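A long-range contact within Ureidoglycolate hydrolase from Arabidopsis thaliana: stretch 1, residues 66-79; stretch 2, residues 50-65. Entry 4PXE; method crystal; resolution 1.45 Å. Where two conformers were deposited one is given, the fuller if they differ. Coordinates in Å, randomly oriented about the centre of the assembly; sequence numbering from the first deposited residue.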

# COMPACT_ATOMS: atom_id res chain seq x y z
N ARG A 66 -36.80 -3.14 10.34
CA ARG A 66 -36.84 -2.52 9.02
C ARG A 66 -35.49 -1.96 8.65
O ARG A 66 -34.63 -1.77 9.51
CB ARG A 66 -37.88 -1.41 8.98
CG ARG A 66 -37.69 -0.35 10.04
CD ARG A 66 -38.69 0.79 9.87
NE ARG A 66 -38.05 1.92 9.22
CZ ARG A 66 -37.56 2.97 9.87
NH1 ARG A 66 -37.66 3.05 11.19
NH2 ARG A 66 -36.99 3.95 9.19
N GLU A 67 -35.29 -1.74 7.35
CA GLU A 67 -34.05 -1.17 6.84
C GLU A 67 -34.34 -0.04 5.88
O GLU A 67 -35.35 -0.06 5.17
CB GLU A 67 -33.24 -2.23 6.09
CG GLU A 67 -32.77 -3.37 6.94
CD GLU A 67 -31.85 -4.30 6.19
OE1 GLU A 67 -30.66 -3.96 6.01
OE2 GLU A 67 -32.31 -5.38 5.77
N ASP A 68 -33.47 0.96 5.86
CA ASP A 68 -33.64 2.06 4.92
C ASP A 68 -32.79 1.85 3.67
O ASP A 68 -32.17 0.79 3.49
CB ASP A 68 -33.43 3.44 5.57
CG ASP A 68 -31.98 3.69 6.02
OD1 ASP A 68 -31.07 2.99 5.55
OD2 ASP A 68 -31.80 4.61 6.84
N ALA A 69 -32.77 2.85 2.79
CA ALA A 69 -32.17 2.70 1.47
C ALA A 69 -30.67 2.37 1.48
O ALA A 69 -30.16 1.78 0.53
CB ALA A 69 -32.44 3.95 0.63
N VAL A 70 -29.98 2.74 2.55
CA VAL A 70 -28.53 2.51 2.62
C VAL A 70 -28.16 1.42 3.63
O VAL A 70 -26.98 1.13 3.83
CB VAL A 70 -27.73 3.79 2.95
CG1 VAL A 70 -27.95 4.85 1.87
CG2 VAL A 70 -28.10 4.34 4.32
N GLY A 71 -29.16 0.84 4.28
CA GLY A 71 -28.89 -0.28 5.15
C GLY A 71 -28.76 0.04 6.63
O GLY A 71 -28.27 -0.79 7.39
N ASN A 72 -29.19 1.23 7.04
CA ASN A 72 -29.43 1.43 8.47
C ASN A 72 -30.55 0.48 8.86
O ASN A 72 -31.55 0.36 8.15
CB ASN A 72 -29.83 2.87 8.80
CG ASN A 72 -28.74 3.89 8.49
OD1 ASN A 72 -27.58 3.74 8.88
ND2 ASN A 72 -29.12 4.95 7.80
N ILE A 73 -30.38 -0.19 9.99
CA ILE A 73 -31.32 -1.21 10.44
C ILE A 73 -31.99 -0.76 11.73
O ILE A 73 -31.32 -0.26 12.63
CB ILE A 73 -30.59 -2.56 10.62
CG1 ILE A 73 -30.08 -3.05 9.26
CG2 ILE A 73 -31.50 -3.60 11.24
CD1 ILE A 73 -29.08 -4.19 9.31
N PHE A 74 -33.31 -0.92 11.81
CA PHE A 74 -34.09 -0.41 12.92
C PHE A 74 -34.88 -1.55 13.54
O PHE A 74 -35.46 -2.36 12.82
CB PHE A 74 -35.06 0.68 12.44
CG PHE A 74 -34.39 1.86 11.79
CD1 PHE A 74 -34.01 1.82 10.46
CD2 PHE A 74 -34.14 3.02 12.52
CE1 PHE A 74 -33.39 2.91 9.85
CE2 PHE A 74 -33.52 4.12 11.92
CZ PHE A 74 -33.15 4.06 10.59
N GLY A 75 -34.89 -1.63 14.87
CA GLY A 75 -35.66 -2.65 15.58
C GLY A 75 -36.50 -2.01 16.66
O GLY A 75 -35.97 -1.54 17.68
N LYS A 76 -37.81 -1.98 16.47
CA LYS A 76 -38.69 -1.25 17.38
C LYS A 76 -39.53 -2.14 18.31
O LYS A 76 -40.08 -3.16 17.89
CB LYS A 76 -39.63 -0.31 16.61
CG LYS A 76 -40.61 0.44 17.49
CD LYS A 76 -41.46 1.44 16.73
CE LYS A 76 -40.69 2.71 16.40
NZ LYS A 76 -41.59 3.78 15.84
N TRP A 77 -39.60 -1.74 19.57
CA TRP A 77 -40.55 -2.28 20.53
C TRP A 77 -41.65 -1.24 20.66
O TRP A 77 -41.41 -0.15 21.19
CB TRP A 77 -39.83 -2.53 21.87
CG TRP A 77 -40.66 -3.07 23.00
CD1 TRP A 77 -41.98 -3.42 22.97
CD2 TRP A 77 -40.22 -3.29 24.34
NE1 TRP A 77 -42.38 -3.86 24.22
CE2 TRP A 77 -41.32 -3.78 25.08
CE3 TRP A 77 -38.99 -3.11 25.00
CZ2 TRP A 77 -41.23 -4.10 26.43
CZ3 TRP A 77 -38.90 -3.43 26.34
CH2 TRP A 77 -40.02 -3.92 27.04
N ASP A 78 -42.84 -1.56 20.15
CA ASP A 78 -43.95 -0.61 20.14
C ASP A 78 -44.45 -0.31 21.54
O ASP A 78 -44.72 -1.22 22.32
CB ASP A 78 -45.13 -1.15 19.32
CG ASP A 78 -44.80 -1.33 17.86
OD1 ASP A 78 -45.38 -2.25 17.25
OD2 ASP A 78 -43.99 -0.55 17.31
N GLY A 79 -44.58 0.97 21.86
CA GLY A 79 -45.06 1.39 23.16
C GLY A 79 -46.57 1.53 23.21
O GLY A 79 -47.26 1.33 22.20
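Stretch 2 (50-65) ARRYVKNLMALAGLTV

Stretch 2 is helical from A50 to L60, turns at G62 and enters a strand at T64 and V65. This strand continues into R66 and E67 of stretch 1. The chain then reverses through a type I turn from D68 to G71 and returns as strand I73 to W77. The axes of helix and returning strand run nearly parallel, at 10°, with a closest approach of 9.1 Å. The strand T64-V65 is antiparallel to the returning strand.

G62 is the first residue to leave helical phi/psi, with positive phi, in a Schellman motif. G62 N bonds to A59 O at 2.9 Å, and L63 N bonds to M58 O at 3.1 Å. Beyond it, T64 and K76 form a hydrogen-bonded pair. T64 N donates to K76 O at 2.9 Å, and K76 N donates to T64 O at 2.9 Å. G75 and V65 form the adjacent non-hydrogen-bonded pair. CA-H...O contacts support the register: G75 CA lies 3.2 Å from T64 O, and V65 CA lies 3.2 Å from F74 O.

The helix packs on the strand through R51, K55 and M58. I73 points toward it. I73 CG2 lies 3.8 Å from K55 CG, 3.9 Å from M58 SD and 4.2 Å from V65 CG1. G75 leaves room for M58: G75 CA is 4.0 Å from M58 SD, and an ideal CB there would clash with that sulfur. Further along, L63 CD2 meets W77 CB at 3.8 Å.

Two polar side-chain contacts lie nearer the turn. K55 NZ forms a salt bridge with E67 OE2 at 3.0 Å. R51 NH1 makes a weak hydrogen bond to G71 O at 2.8 Å, with the oxygen at the edge of the guanidinium. At the other end, a water links T64 OG1, at 2.9 Å, to D78 OD2, at 2.5 Å.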

# COMPACT_ATOMS: atom_id res chain seq x y z
N ALA A 50 -22.66 -10.28 9.39
CA ALA A 50 -22.88 -9.63 10.68
C ALA A 50 -24.24 -8.94 10.76
O ALA A 50 -24.90 -9.01 11.80
CB ALA A 50 -21.76 -8.65 10.96
N ARG A 51 -24.66 -8.29 9.68
CA ARG A 51 -26.01 -7.69 9.62
C ARG A 51 -27.08 -8.75 9.87
O ARG A 51 -28.04 -8.52 10.61
CB ARG A 51 -26.28 -7.05 8.26
CG ARG A 51 -25.43 -5.83 7.93
CD ARG A 51 -25.64 -5.40 6.47
NE ARG A 51 -24.74 -4.29 6.17
CZ ARG A 51 -25.06 -3.01 6.27
NH1 ARG A 51 -26.29 -2.64 6.60
NH2 ARG A 51 -24.15 -2.09 6.03
N ARG A 52 -26.92 -9.91 9.23
CA ARG A 52 -27.89 -10.99 9.35
C ARG A 52 -27.94 -11.51 10.79
O ARG A 52 -29.02 -11.78 11.31
CB ARG A 52 -27.58 -12.10 8.36
CG ARG A 52 -27.73 -11.66 6.90
CD ARG A 52 -27.21 -12.70 5.93
NE ARG A 52 -27.83 -14.01 6.11
CZ ARG A 52 -28.94 -14.40 5.49
NH1 ARG A 52 -29.56 -13.58 4.65
NH2 ARG A 52 -29.44 -15.61 5.71
N TYR A 53 -26.77 -11.63 11.42
CA TYR A 53 -26.68 -12.09 12.79
C TYR A 53 -27.44 -11.15 13.71
O TYR A 53 -28.23 -11.58 14.55
CB TYR A 53 -25.20 -12.19 13.20
CG TYR A 53 -24.95 -12.73 14.59
CD1 TYR A 53 -24.97 -11.89 15.69
CD2 TYR A 53 -24.67 -14.07 14.80
CE1 TYR A 53 -24.73 -12.37 16.97
CE2 TYR A 53 -24.42 -14.57 16.08
CZ TYR A 53 -24.45 -13.70 17.16
OH TYR A 53 -24.21 -14.18 18.42
N VAL A 54 -27.22 -9.85 13.54
CA VAL A 54 -27.91 -8.84 14.35
C VAL A 54 -29.42 -8.80 14.10
O VAL A 54 -30.22 -8.74 15.04
CB VAL A 54 -27.29 -7.43 14.15
CG1 VAL A 54 -28.13 -6.38 14.83
CG2 VAL A 54 -25.86 -7.41 14.69
N LYS A 55 -29.83 -8.84 12.83
CA LYS A 55 -31.25 -8.86 12.51
C LYS A 55 -31.96 -10.07 13.12
O LYS A 55 -33.10 -9.96 13.58
CB LYS A 55 -31.47 -8.78 10.99
CG LYS A 55 -31.30 -7.36 10.45
CD LYS A 55 -31.55 -7.25 8.94
CE LYS A 55 -30.39 -7.80 8.13
NZ LYS A 55 -30.66 -7.75 6.65
N ASN A 56 -31.28 -11.22 13.14
CA ASN A 56 -31.82 -12.41 13.79
C ASN A 56 -32.05 -12.19 15.28
O ASN A 56 -33.11 -12.52 15.81
CB ASN A 56 -30.90 -13.62 13.53
CG ASN A 56 -31.42 -14.89 14.17
OD1 ASN A 56 -30.82 -15.41 15.10
ND2 ASN A 56 -32.53 -15.40 13.66
N LEU A 57 -31.07 -11.59 15.95
CA LEU A 57 -31.23 -11.27 17.36
C LEU A 57 -32.36 -10.27 17.62
O LEU A 57 -33.10 -10.39 18.59
CB LEU A 57 -29.92 -10.74 17.95
CG LEU A 57 -28.77 -11.73 18.05
CD1 LEU A 57 -27.58 -11.08 18.73
CD2 LEU A 57 -29.20 -12.97 18.81
N MET A 58 -32.50 -9.27 16.74
CA MET A 58 -33.58 -8.30 16.89
C MET A 58 -34.94 -8.98 16.77
O MET A 58 -35.85 -8.70 17.55
CB MET A 58 -33.47 -7.20 15.83
CG MET A 58 -32.33 -6.22 16.05
SD MET A 58 -32.43 -4.93 14.78
CE MET A 58 -31.14 -3.79 15.34
N ALA A 59 -35.06 -9.89 15.81
CA ALA A 59 -36.31 -10.61 15.61
C ALA A 59 -36.60 -11.51 16.81
O ALA A 59 -37.75 -11.60 17.26
CB ALA A 59 -36.26 -11.42 14.33
N LEU A 60 -35.56 -12.17 17.33
CA LEU A 60 -35.73 -13.03 18.50
C LEU A 60 -36.19 -12.24 19.72
O LEU A 60 -36.89 -12.77 20.58
CB LEU A 60 -34.44 -13.78 18.82
CG LEU A 60 -34.05 -14.90 17.86
CD1 LEU A 60 -32.62 -15.38 18.14
CD2 LEU A 60 -35.04 -16.06 17.94
N ALA A 61 -35.80 -10.97 19.78
CA ALA A 61 -36.20 -10.07 20.86
C ALA A 61 -37.60 -9.48 20.64
O ALA A 61 -38.05 -8.63 21.41
CB ALA A 61 -35.17 -8.96 21.02
N GLY A 62 -38.26 -9.91 19.57
CA GLY A 62 -39.61 -9.46 19.28
C GLY A 62 -39.73 -8.05 18.70
O GLY A 62 -40.80 -7.43 18.77
N LEU A 63 -38.65 -7.54 18.13
CA LEU A 63 -38.66 -6.19 17.58
C LEU A 63 -39.17 -6.16 16.15
O LEU A 63 -38.93 -7.08 15.38
CB LEU A 63 -37.25 -5.58 17.64
CG LEU A 63 -36.59 -5.55 19.02
CD1 LEU A 63 -35.14 -5.10 18.91
CD2 LEU A 63 -37.36 -4.60 19.92
N THR A 64 -39.87 -5.09 15.80
CA THR A 64 -40.21 -4.82 14.40
C THR A 64 -38.95 -4.36 13.67
O THR A 64 -38.39 -3.31 14.00
CB THR A 64 -41.28 -3.73 14.30
OG1 THR A 64 -42.44 -4.12 15.05
CG2 THR A 64 -41.67 -3.52 12.84
N VAL A 65 -38.53 -5.12 12.67
CA VAL A 65 -37.26 -4.87 11.99
C VAL A 65 -37.46 -4.26 10.60
O VAL A 65 -38.20 -4.80 9.78
CB VAL A 65 -36.42 -6.15 11.86
CG1 VAL A 65 -35.05 -5.85 11.23
CG2 VAL A 65 -36.25 -6.83 13.23
O HOH W 1 -43.28 -1.33 15.00